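Local coordinates for UDP-N-acetylglucosamine--peptide N-acetylglucosaminyltransferase stabilizing protein GtfB (Streptococcus gordonii, PDB 5E9T) that partners the glycosyltransferase GtfA in a complex that attaches the first GlcNAc, from UDP-GlcNAc, to the serine-rich repeat adhesin GspB, at residues 71-79 with 91-100; 152-163 with 173-182. One frame throughout, in Å; residues are numbered along the deposited sequence.

Overall arrangement
Both contacts belong to one long antiparallel sheet and lie in series along the chain, their centres about 32 Å apart and their nearest atoms about 15 Å apart, without touching. Interaction 1 (71-79 with 91-100) is near the end formed by strand 71-74; interaction 2 (152-163 with 173-182) is at the other, where strand 171-173 runs into helix 176-186. Each is partly buried and anchored by one antiparallel hydrogen-bonded pair. Beyond that pair the chemistry differs: in interaction 1 a tyrosine and an arginine meet backbone carbonyls of a turn, whereas in interaction 2 aliphatic and phenylalanine side chains join strand to helix beside a salt bridge. Residues of both also meet the GtfA chain.

Interaction 1: residues 71-79 with 91-100; sequences EITGDHQVA and IHYASQARGR
Ile91 pairs with Ala79 as an antiparallel hydrogen-bonded pair: its N gives a bond of 3.2 Å to Ala79 O at an N-H...O angle of 163°, while the return bond from Ala79 N to Ile91 O is weak. On the sheet face that carries both side chains, Ile91 CB meets Ala79 CB at 3.6 Å, and Ile91 CD1 reaches CG2 of Ile72, the two isoleucines crossing at about a right angle. Tyr93 comes next, its CG beside the backbone N (chi1 -73°), a torsion that lays the ring against the turn 75-78. Tyr93 CD2 lies 3.4 Å from Gln77 C, and Asp75 O sits in the ring plane at the edge. Tyr93 OH is 3.2 Å from Asp75 O and 3.1 Å from Val78 O, and the geometry leaves the choice between the two carbonyls unsettled. Asp75 OD1 receives Val78 N at 2.9 Å, an Asx motif that shapes this turn. Arg100 extends from CG to NE toward the carbonyls of Gly74 and Asp75, with Arg100 NE 3.1 Å from Asp75 O and Gly74 O over one guanidinium face, and Arg100 CA lies over one face of the Tyr93 ring, offset toward its rim. Within the sheet, strand 79-83 lies between strands 71-74 and 86-94, and strand 101-108 follows on the far side of 86-94; Phe61 meets Arg100 in a cation-pi contact, and Leu257 of the GtfA chain packs on it.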
loop_
_atom_site.group_PDB
_atom_site.type_symbol
_atom_site.label_atom_id
_atom_site.label_comp_id
_atom_site.label_asym_id
_atom_site.label_seq_id
_atom_site.Cartn_x
_atom_site.Cartn_y
_atom_site.Cartn_z
ATOM N N GLU B 71 -14.243 3.968 5.070
ATOM C CA GLU B 71 -14.912 5.262 5.143
ATOM C C GLU B 71 -15.537 5.615 3.797
ATOM O O GLU B 71 -14.831 5.708 2.787
ATOM C CB GLU B 71 -13.913 6.338 5.574
ATOM C CG GLU B 71 -14.348 7.768 5.320
ATOM C CD GLU B 71 -13.203 8.755 5.477
ATOM O OE1 GLU B 71 -13.467 9.926 5.822
ATOM O OE2 GLU B 71 -12.037 8.357 5.257
ATOM N N ILE B 72 -16.854 5.819 3.793
ATOM C CA ILE B 72 -17.579 6.280 2.613
ATOM C C ILE B 72 -17.841 7.771 2.759
ATOM O O ILE B 72 -18.350 8.221 3.793
ATOM C CB ILE B 72 -18.901 5.515 2.424
ATOM C CG1 ILE B 72 -18.702 4.008 2.582
ATOM C CG2 ILE B 72 -19.490 5.818 1.059
ATOM C CD1 ILE B 72 -19.981 3.209 2.394
ATOM N N THR B 73 -17.481 8.539 1.731
ATOM C CA THR B 73 -17.781 9.963 1.653
ATOM C C THR B 73 -18.285 10.271 0.252
ATOM O O THR B 73 -18.150 9.459 -0.666
ATOM C CB THR B 73 -16.556 10.838 1.951
ATOM O OG1 THR B 73 -15.687 10.842 0.812
ATOM C CG2 THR B 73 -15.795 10.325 3.158
ATOM N N GLY B 74 -18.858 11.455 0.080
ATOM C CA GLY B 74 -19.197 11.906 -1.258
ATOM C C GLY B 74 -19.868 13.264 -1.252
ATOM O O GLY B 74 -20.440 13.702 -0.247
ATOM N N ASP B 75 -19.764 13.929 -2.401
ATOM C CA ASP B 75 -20.437 15.174 -2.736
ATOM C C ASP B 75 -21.658 14.891 -3.623
ATOM O O ASP B 75 -22.138 13.753 -3.706
ATOM C CB ASP B 75 -19.445 16.158 -3.375
ATOM C CG ASP B 75 -18.938 15.702 -4.733
ATOM O OD1 ASP B 75 -19.389 14.656 -5.249
ATOM O OD2 ASP B 75 -18.080 16.416 -5.297
ATOM N N HIS B 76 -22.192 15.939 -4.253
ATOM C CA HIS B 76 -23.372 15.825 -5.100
ATOM C C HIS B 76 -23.108 15.187 -6.462
ATOM O O HIS B 76 -24.076 14.815 -7.134
ATOM C CB HIS B 76 -24.005 17.210 -5.297
ATOM C CG HIS B 76 -23.173 18.151 -6.114
ATOM N ND1 HIS B 76 -22.132 18.881 -5.579
ATOM C CD2 HIS B 76 -23.240 18.496 -7.422
ATOM C CE1 HIS B 76 -21.589 19.626 -6.525
ATOM N NE2 HIS B 76 -22.242 19.412 -7.652
ATOM N N GLN B 77 -21.860 15.113 -6.940
ATOM C CA GLN B 77 -21.614 14.435 -8.212
ATOM C C GLN B 77 -20.988 13.044 -8.123
ATOM O O GLN B 77 -20.995 12.333 -9.135
ATOM C CB GLN B 77 -20.734 15.312 -9.115
ATOM C CG GLN B 77 -19.697 16.129 -8.379
ATOM C CD GLN B 77 -18.875 16.981 -9.320
ATOM O OE1 GLN B 77 -19.024 16.895 -10.540
ATOM N NE2 GLN B 77 -18.008 17.815 -8.760
ATOM N N VAL B 78 -20.498 12.608 -6.959
ATOM C CA VAL B 78 -19.781 11.332 -6.878
ATOM C C VAL B 78 -19.534 10.954 -5.421
ATOM O O VAL B 78 -19.846 11.728 -4.509
ATOM C CB VAL B 78 -18.456 11.401 -7.667
ATOM C CG1 VAL B 78 -17.385 12.120 -6.859
ATOM C CG2 VAL B 78 -17.997 10.014 -8.113
ATOM N N ALA B 79 -18.949 9.777 -5.189
ATOM C CA ALA B 79 -18.645 9.314 -3.841
ATOM C C ALA B 79 -17.362 8.489 -3.878
ATOM O O ALA B 79 -16.771 8.266 -4.940
ATOM C CB ALA B 79 -19.814 8.517 -3.255
ATOM N N ILE B 91 -17.838 5.488 -6.181
ATOM C CA ILE B 91 -19.268 5.205 -6.242
ATOM C C ILE B 91 -19.898 6.179 -7.224
ATOM O O ILE B 91 -19.825 7.399 -7.034
ATOM C CB ILE B 91 -19.929 5.311 -4.860
ATOM C CG1 ILE B 91 -19.435 4.197 -3.947
ATOM C CG2 ILE B 91 -21.440 5.267 -4.999
ATOM C CD1 ILE B 91 -19.030 4.686 -2.592
ATOM N N HIS B 92 -20.520 5.643 -8.269
ATOM C CA HIS B 92 -21.101 6.445 -9.332
ATOM C C HIS B 92 -22.608 6.543 -9.158
ATOM O O HIS B 92 -23.272 5.562 -8.810
ATOM C CB HIS B 92 -20.762 5.860 -10.700
ATOM C CG HIS B 92 -19.311 5.957 -11.041
ATOM N ND1 HIS B 92 -18.691 7.159 -11.308
ATOM C CD2 HIS B 92 -18.353 5.006 -11.147
ATOM C CE1 HIS B 92 -17.414 6.944 -11.570
ATOM N NE2 HIS B 92 -17.183 5.646 -11.479
ATOM N N TYR B 93 -23.139 7.732 -9.416
ATOM C CA TYR B 93 -24.521 8.049 -9.101
ATOM C C TYR B 93 -25.432 7.734 -10.278
ATOM O O TYR B 93 -25.199 8.204 -11.396
ATOM C CB TYR B 93 -24.645 9.521 -8.716
ATOM C CG TYR B 93 -24.085 9.817 -7.349
ATOM C CD1 TYR B 93 -24.047 8.834 -6.374
ATOM C CD2 TYR B 93 -23.593 11.077 -7.033
ATOM C CE1 TYR B 93 -23.538 9.093 -5.119
ATOM C CE2 TYR B 93 -23.086 11.348 -5.778
ATOM C CZ TYR B 93 -23.058 10.351 -4.827
ATOM O OH TYR B 93 -22.552 10.607 -3.575
ATOM N N ALA B 94 -26.461 6.928 -10.021
ATOM C CA ALA B 94 -27.537 6.770 -10.989
ATOM C C ALA B 94 -28.206 8.113 -11.205
ATOM O O ALA B 94 -28.585 8.786 -10.243
ATOM C CB ALA B 94 -28.558 5.748 -10.494
ATOM N N SER B 95 -28.394 8.495 -12.461
ATOM C CA SER B 95 -28.866 9.846 -12.728
ATOM C C SER B 95 -30.384 9.792 -12.647
ATOM O O SER B 95 -31.063 9.348 -13.575
ATOM C CB SER B 95 -28.376 10.342 -14.084
ATOM O OG SER B 95 -29.221 11.358 -14.592
ATOM N N GLN B 96 -30.903 10.305 -11.538
ATOM C CA GLN B 96 -32.313 10.288 -11.200
ATOM C C GLN B 96 -32.637 11.637 -10.586
ATOM O O GLN B 96 -31.738 12.392 -10.201
ATOM C CB GLN B 96 -32.666 9.163 -10.208
ATOM C CG GLN B 96 -33.001 7.810 -10.824
ATOM C CD GLN B 96 -33.828 6.936 -9.888
ATOM O OE1 GLN B 96 -34.154 7.340 -8.771
ATOM N NE2 GLN B 96 -34.176 5.737 -10.343
ATOM N N ALA B 97 -33.932 11.943 -10.504
ATOM C CA ALA B 97 -34.354 13.143 -9.793
ATOM C C ALA B 97 -33.781 13.152 -8.381
ATOM O O ALA B 97 -33.196 14.145 -7.936
ATOM C CB ALA B 97 -35.881 13.228 -9.767
ATOM N N ARG B 98 -33.921 12.036 -7.675
ATOM C CA ARG B 98 -33.266 11.881 -6.388
ATOM C C ARG B 98 -31.761 11.731 -6.589
ATOM O O ARG B 98 -31.306 11.023 -7.492
ATOM C CB ARG B 98 -33.840 10.668 -5.658
ATOM C CG ARG B 98 -35.344 10.506 -5.838
ATOM C CD ARG B 98 -35.872 9.242 -5.172
ATOM N NE ARG B 98 -35.868 8.092 -6.072
ATOM C CZ ARG B 98 -36.382 6.903 -5.767
ATOM N NH1 ARG B 98 -36.947 6.708 -4.583
ATOM N NH2 ARG B 98 -36.335 5.910 -6.644
ATOM N N GLY B 99 -30.983 12.417 -5.748
ATOM C CA GLY B 99 -29.543 12.382 -5.871
ATOM C C GLY B 99 -28.889 11.338 -4.982
ATOM O O GLY B 99 -29.478 10.866 -4.011
ATOM N N ARG B 100 -27.651 10.989 -5.343
ATOM C CA ARG B 100 -26.796 10.089 -4.567
ATOM C C ARG B 100 -27.339 8.663 -4.503
ATOM O O ARG B 100 -27.176 7.976 -3.492
ATOM C CB ARG B 100 -26.561 10.624 -3.150
ATOM C CG ARG B 100 -25.997 12.025 -3.116
ATOM C CD ARG B 100 -25.416 12.350 -1.761
ATOM N NE ARG B 100 -24.590 13.551 -1.815
ATOM C CZ ARG B 100 -23.939 14.053 -0.773
ATOM N NH1 ARG B 100 -24.015 13.454 0.406
ATOM N NH2 ARG B 100 -23.210 15.150 -0.912
#

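Interaction 2: residues 152-163 with 173-182; sequences IVENHVTGDIIL and FKSRVDFIRF
This is a strand pairing continued by strand-to-helix packing at an end of the antiparallel sheet, where strand 171-173 pairs with 161-163 and the chain then turns at Ser175, the N-cap, into helix 176-186. The pairing rests on two bonds of 2.7 Å, Ile161 N to Phe173 O and Phe173 N to Ile161 O. The axes of helix segment 176-182 and strand 161-163 come within 9.6 Å, their N-to-C directions 28° apart. In that gap Phe179, CG anti to its N (chi1 179°), presents its ring to the sheet: Ile161 CG2 lies over one face, Leu163 CD2 at the edge 3.7 Å from Phe179 CE1, and Ile152 CD1 3.6 Å from Phe179 CZ. Leu163 CD2 also touches CE2 of Phe173 and CE1 of Phe182, both at 3.5 Å, so one methyl joins three rings. At the helix start, Arg176 bends at chi2 and chi3 to bring NH1 within 2.8 Å of Glu154 OE2, a salt bridge with its planes 54° apart. Tyr45 OH is hydrogen-bonded to Glu154 OE1, and Tyr201 OH to Arg176 NH2. The buried Glu154 carboxylate therefore has a partner at each oxygen, and the bridge would be expected to stabilise its negative charge beside the apolar cluster.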
loop_
_atom_site.group_PDB
_atom_site.type_symbol
_atom_site.label_atom_id
_atom_site.label_comp_id
_atom_site.label_asym_id
_atom_site.label_seq_id
_atom_site.Cartn_x
_atom_site.Cartn_y
_atom_site.Cartn_z
ATOM N N ILE B 152 -25.243 -15.360 -16.234
ATOM C CA ILE B 152 -24.659 -14.963 -17.513
ATOM C C ILE B 152 -23.211 -14.553 -17.296
ATOM O O ILE B 152 -22.927 -13.670 -16.480
ATOM C CB ILE B 152 -25.423 -13.800 -18.176
ATOM C CG1 ILE B 152 -26.878 -14.176 -18.458
ATOM C CG2 ILE B 152 -24.715 -13.364 -19.455
ATOM C CD1 ILE B 152 -27.722 -13.004 -18.911
ATOM N N VAL B 153 -22.304 -15.167 -18.048
ATOM C CA VAL B 153 -20.898 -14.785 -18.080
ATOM C C VAL B 153 -20.591 -14.385 -19.515
ATOM O O VAL B 153 -20.558 -15.242 -20.407
ATOM C CB VAL B 153 -19.982 -15.929 -17.623
ATOM C CG1 VAL B 153 -18.588 -15.410 -17.328
ATOM C CG2 VAL B 153 -20.577 -16.654 -16.422
ATOM N N GLU B 154 -20.357 -13.098 -19.752
ATOM C CA GLU B 154 -20.083 -12.610 -21.101
ATOM C C GLU B 154 -18.604 -12.274 -21.212
ATOM O O GLU B 154 -18.127 -11.320 -20.589
ATOM C CB GLU B 154 -20.941 -11.400 -21.463
ATOM C CG GLU B 154 -20.556 -10.806 -22.817
ATOM C CD GLU B 154 -21.674 -10.013 -23.471
ATOM O OE1 GLU B 154 -22.752 -9.871 -22.854
ATOM O OE2 GLU B 154 -21.474 -9.539 -24.613
ATOM N N ASN B 155 -17.893 -13.046 -22.027
ATOM C CA ASN B 155 -16.476 -12.815 -22.273
ATOM C C ASN B 155 -16.333 -11.652 -23.246
ATOM O O ASN B 155 -16.823 -11.720 -24.376
ATOM C CB ASN B 155 -15.840 -14.086 -22.832
ATOM C CG ASN B 155 -14.336 -13.996 -22.944
ATOM O OD1 ASN B 155 -13.788 -13.000 -23.422
ATOM N ND2 ASN B 155 -13.652 -15.047 -22.504
ATOM N N HIS B 156 -15.661 -10.586 -22.813
ATOM C CA HIS B 156 -15.569 -9.389 -23.640
ATOM C C HIS B 156 -14.462 -9.466 -24.683
ATOM O O HIS B 156 -14.482 -8.685 -25.639
ATOM C CB HIS B 156 -15.363 -8.152 -22.761
ATOM C CG HIS B 156 -16.542 -7.828 -21.895
ATOM N ND1 HIS B 156 -17.841 -7.928 -22.342
ATOM C CD2 HIS B 156 -16.619 -7.416 -20.608
ATOM C CE1 HIS B 156 -18.668 -7.586 -21.370
ATOM N NE2 HIS B 156 -17.952 -7.275 -20.306
ATOM N N VAL B 157 -13.494 -10.367 -24.522
ATOM C CA VAL B 157 -12.445 -10.494 -25.527
ATOM C C VAL B 157 -12.924 -11.329 -26.709
ATOM O O VAL B 157 -12.735 -10.948 -27.870
ATOM C CB VAL B 157 -11.165 -11.076 -24.902
ATOM C CG1 VAL B 157 -10.047 -11.106 -25.931
ATOM C CG2 VAL B 157 -10.748 -10.259 -23.689
ATOM N N THR B 158 -13.532 -12.486 -26.437
ATOM C CA THR B 158 -14.006 -13.357 -27.506
ATOM C C THR B 158 -15.439 -13.077 -27.938
ATOM O O THR B 158 -15.838 -13.521 -29.020
ATOM C CB THR B 158 -13.922 -14.828 -27.082
ATOM O OG1 THR B 158 -14.940 -15.105 -26.112
ATOM C CG2 THR B 158 -12.564 -15.139 -26.486
ATOM N N GLY B 159 -16.217 -12.352 -27.136
ATOM C CA GLY B 159 -17.634 -12.200 -27.385
ATOM C C GLY B 159 -18.504 -13.334 -26.885
ATOM O O GLY B 159 -19.727 -13.161 -26.791
ATOM N N ASP B 160 -17.920 -14.485 -26.555
ATOM C CA ASP B 160 -18.705 -15.643 -26.138
ATOM C C ASP B 160 -19.537 -15.319 -24.905
ATOM O O ASP B 160 -19.033 -14.760 -23.927
ATOM C CB ASP B 160 -17.785 -16.832 -25.851
ATOM C CG ASP B 160 -17.023 -17.293 -27.077
ATOM O OD1 ASP B 160 -17.659 -17.518 -28.129
ATOM O OD2 ASP B 160 -15.786 -17.431 -26.992
ATOM N N ILE B 161 -20.819 -15.670 -24.955
ATOM C CA ILE B 161 -21.736 -15.481 -23.837
ATOM C C ILE B 161 -22.117 -16.855 -23.311
ATOM O O ILE B 161 -22.718 -17.659 -24.033
ATOM C CB ILE B 161 -22.982 -14.682 -24.248
ATOM C CG1 ILE B 161 -22.595 -13.255 -24.641
ATOM C CG2 ILE B 161 -24.008 -14.680 -23.119
ATOM C CD1 ILE B 161 -23.782 -12.377 -24.980
ATOM N N ILE B 162 -21.763 -17.127 -22.060
ATOM C CA ILE B 162 -22.097 -18.387 -21.409
ATOM C C ILE B 162 -23.361 -18.152 -20.600
ATOM O O ILE B 162 -23.352 -17.406 -19.614
ATOM C CB ILE B 162 -20.954 -18.901 -20.525
ATOM C CG1 ILE B 162 -19.658 -18.997 -21.329
ATOM C CG2 ILE B 162 -21.306 -20.264 -19.943
ATOM C CD1 ILE B 162 -18.480 -19.467 -20.510
ATOM N N LEU B 163 -24.448 -18.788 -21.022
ATOM C CA LEU B 163 -25.751 -18.653 -20.388
ATOM C C LEU B 163 -26.049 -19.931 -19.622
ATOM O O LEU B 163 -26.185 -20.999 -20.227
ATOM C CB LEU B 163 -26.838 -18.389 -21.430
ATOM C CG LEU B 163 -28.275 -18.330 -20.912
ATOM C CD1 LEU B 163 -28.400 -17.267 -19.839
ATOM C CD2 LEU B 163 -29.249 -18.056 -22.043
ATOM N N PHE B 173 -23.250 -18.952 -26.304
ATOM C CA PHE B 173 -23.676 -18.164 -27.454
ATOM C C PHE B 173 -22.468 -17.438 -28.025
ATOM O O PHE B 173 -21.807 -16.672 -27.316
ATOM C CB PHE B 173 -24.771 -17.172 -27.062
ATOM C CG PHE B 173 -26.049 -17.829 -26.647
ATOM C CD1 PHE B 173 -27.001 -18.172 -27.588
ATOM C CD2 PHE B 173 -26.292 -18.123 -25.318
ATOM C CE1 PHE B 173 -28.175 -18.788 -27.211
ATOM C CE2 PHE B 173 -27.467 -18.739 -24.935
ATOM C CZ PHE B 173 -28.409 -19.071 -25.883
ATOM N N LYS B 174 -22.190 -17.669 -29.309
ATOM C CA LYS B 174 -20.975 -17.135 -29.911
ATOM C C LYS B 174 -20.970 -15.612 -29.998
ATOM O O LYS B 174 -19.896 -15.024 -30.164
ATOM C CB LYS B 174 -20.773 -17.736 -31.304
ATOM C CG LYS B 174 -21.089 -19.226 -31.389
ATOM C CD LYS B 174 -20.155 -20.072 -30.527
ATOM C CE LYS B 174 -20.828 -21.382 -30.118
ATOM N NZ LYS B 174 -19.903 -22.341 -29.450
ATOM N N SER B 175 -22.123 -14.956 -29.892
ATOM C CA SER B 175 -22.159 -13.510 -30.074
ATOM C C SER B 175 -23.374 -12.921 -29.368
ATOM O O SER B 175 -24.311 -13.630 -28.989
ATOM C CB SER B 175 -22.173 -13.133 -31.558
ATOM O OG SER B 175 -23.494 -13.152 -32.074
ATOM N N ARG B 176 -23.334 -11.595 -29.201
ATOM C CA ARG B 176 -24.440 -10.871 -28.580
ATOM C C ARG B 176 -25.721 -11.004 -29.393
ATOM O O ARG B 176 -26.818 -11.096 -28.827
ATOM C CB ARG B 176 -24.059 -9.398 -28.422
ATOM C CG ARG B 176 -25.112 -8.536 -27.758
ATOM C CD ARG B 176 -24.505 -7.744 -26.614
ATOM N NE ARG B 176 -23.494 -6.792 -27.065
ATOM C CZ ARG B 176 -22.457 -6.405 -26.328
ATOM N NH1 ARG B 176 -22.289 -6.902 -25.112
ATOM N NH2 ARG B 176 -21.582 -5.532 -26.810
ATOM N N VAL B 177 -25.602 -11.001 -30.724
ATOM C CA VAL B 177 -26.771 -11.193 -31.578
ATOM C C VAL B 177 -27.418 -12.539 -31.287
ATOM O O VAL B 177 -28.635 -12.634 -31.095
ATOM C CB VAL B 177 -26.382 -11.064 -33.063
ATOM C CG1 VAL B 177 -27.481 -11.624 -33.947
ATOM C CG2 VAL B 177 -26.108 -9.612 -33.414
ATOM N N ASP B 178 -26.607 -13.596 -31.223
ATOM C CA ASP B 178 -27.147 -14.924 -30.955
ATOM C C ASP B 178 -27.794 -15.006 -29.578
ATOM O O ASP B 178 -28.714 -15.807 -29.375
ATOM C CB ASP B 178 -26.046 -15.974 -31.099
ATOM C CG ASP B 178 -25.660 -16.214 -32.545
ATOM O OD1 ASP B 178 -26.295 -17.076 -33.190
ATOM O OD2 ASP B 178 -24.732 -15.537 -33.037
ATOM N N PHE B 179 -27.344 -14.191 -28.623
ATOM C CA PHE B 179 -27.972 -14.202 -27.307
ATOM C C PHE B 179 -29.341 -13.534 -27.346
ATOM O O PHE B 179 -30.324 -14.085 -26.835
ATOM C CB PHE B 179 -27.074 -13.519 -26.276
ATOM C CG PHE B 179 -27.675 -13.470 -24.901
ATOM C CD1 PHE B 179 -28.211 -14.612 -24.329
ATOM C CD2 PHE B 179 -27.713 -12.285 -24.184
ATOM C CE1 PHE B 179 -28.772 -14.574 -23.068
ATOM C CE2 PHE B 179 -28.272 -12.242 -22.921
ATOM C CZ PHE B 179 -28.803 -13.389 -22.363
ATOM N N ILE B 180 -29.420 -12.343 -27.945
ATOM C CA ILE B 180 -30.696 -11.638 -28.069
ATOM C C ILE B 180 -31.715 -12.515 -28.779
ATOM O O ILE B 180 -32.887 -12.591 -28.395
ATOM C CB ILE B 180 -30.489 -10.308 -28.816
ATOM C CG1 ILE B 180 -29.464 -9.434 -28.095
ATOM C CG2 ILE B 180 -31.805 -9.563 -28.962
ATOM C CD1 ILE B 180 -28.920 -8.314 -28.959
ATOM N N ARG B 181 -31.269 -13.202 -29.821
ATOM C CA ARG B 181 -32.116 -14.083 -30.609
ATOM C C ARG B 181 -32.709 -15.206 -29.778
ATOM O O ARG B 181 -33.901 -15.520 -29.910
ATOM C CB ARG B 181 -31.263 -14.631 -31.730
ATOM C CG ARG B 181 -31.030 -13.589 -32.783
ATOM C CD ARG B 181 -32.203 -13.578 -33.688
ATOM N NE ARG B 181 -31.985 -14.543 -34.741
ATOM C CZ ARG B 181 -32.810 -15.529 -35.059
ATOM N NH1 ARG B 181 -32.465 -16.339 -36.042
ATOM N NH2 ARG B 181 -33.953 -15.739 -34.412
ATOM N N PHE B 182 -31.884 -15.840 -28.955
ATOM C CA PHE B 182 -32.394 -16.802 -27.999
ATOM C C PHE B 182 -33.471 -16.170 -27.131
ATOM O O PHE B 182 -34.507 -16.788 -26.859
ATOM C CB PHE B 182 -31.239 -17.321 -27.158
ATOM C CG PHE B 182 -31.670 -18.127 -25.991
ATOM C CD1 PHE B 182 -31.896 -17.525 -24.766
ATOM C CD2 PHE B 182 -31.838 -19.491 -26.112
ATOM C CE1 PHE B 182 -32.293 -18.268 -23.688
ATOM C CE2 PHE B 182 -32.229 -20.242 -25.037
ATOM C CZ PHE B 182 -32.458 -19.629 -23.820
#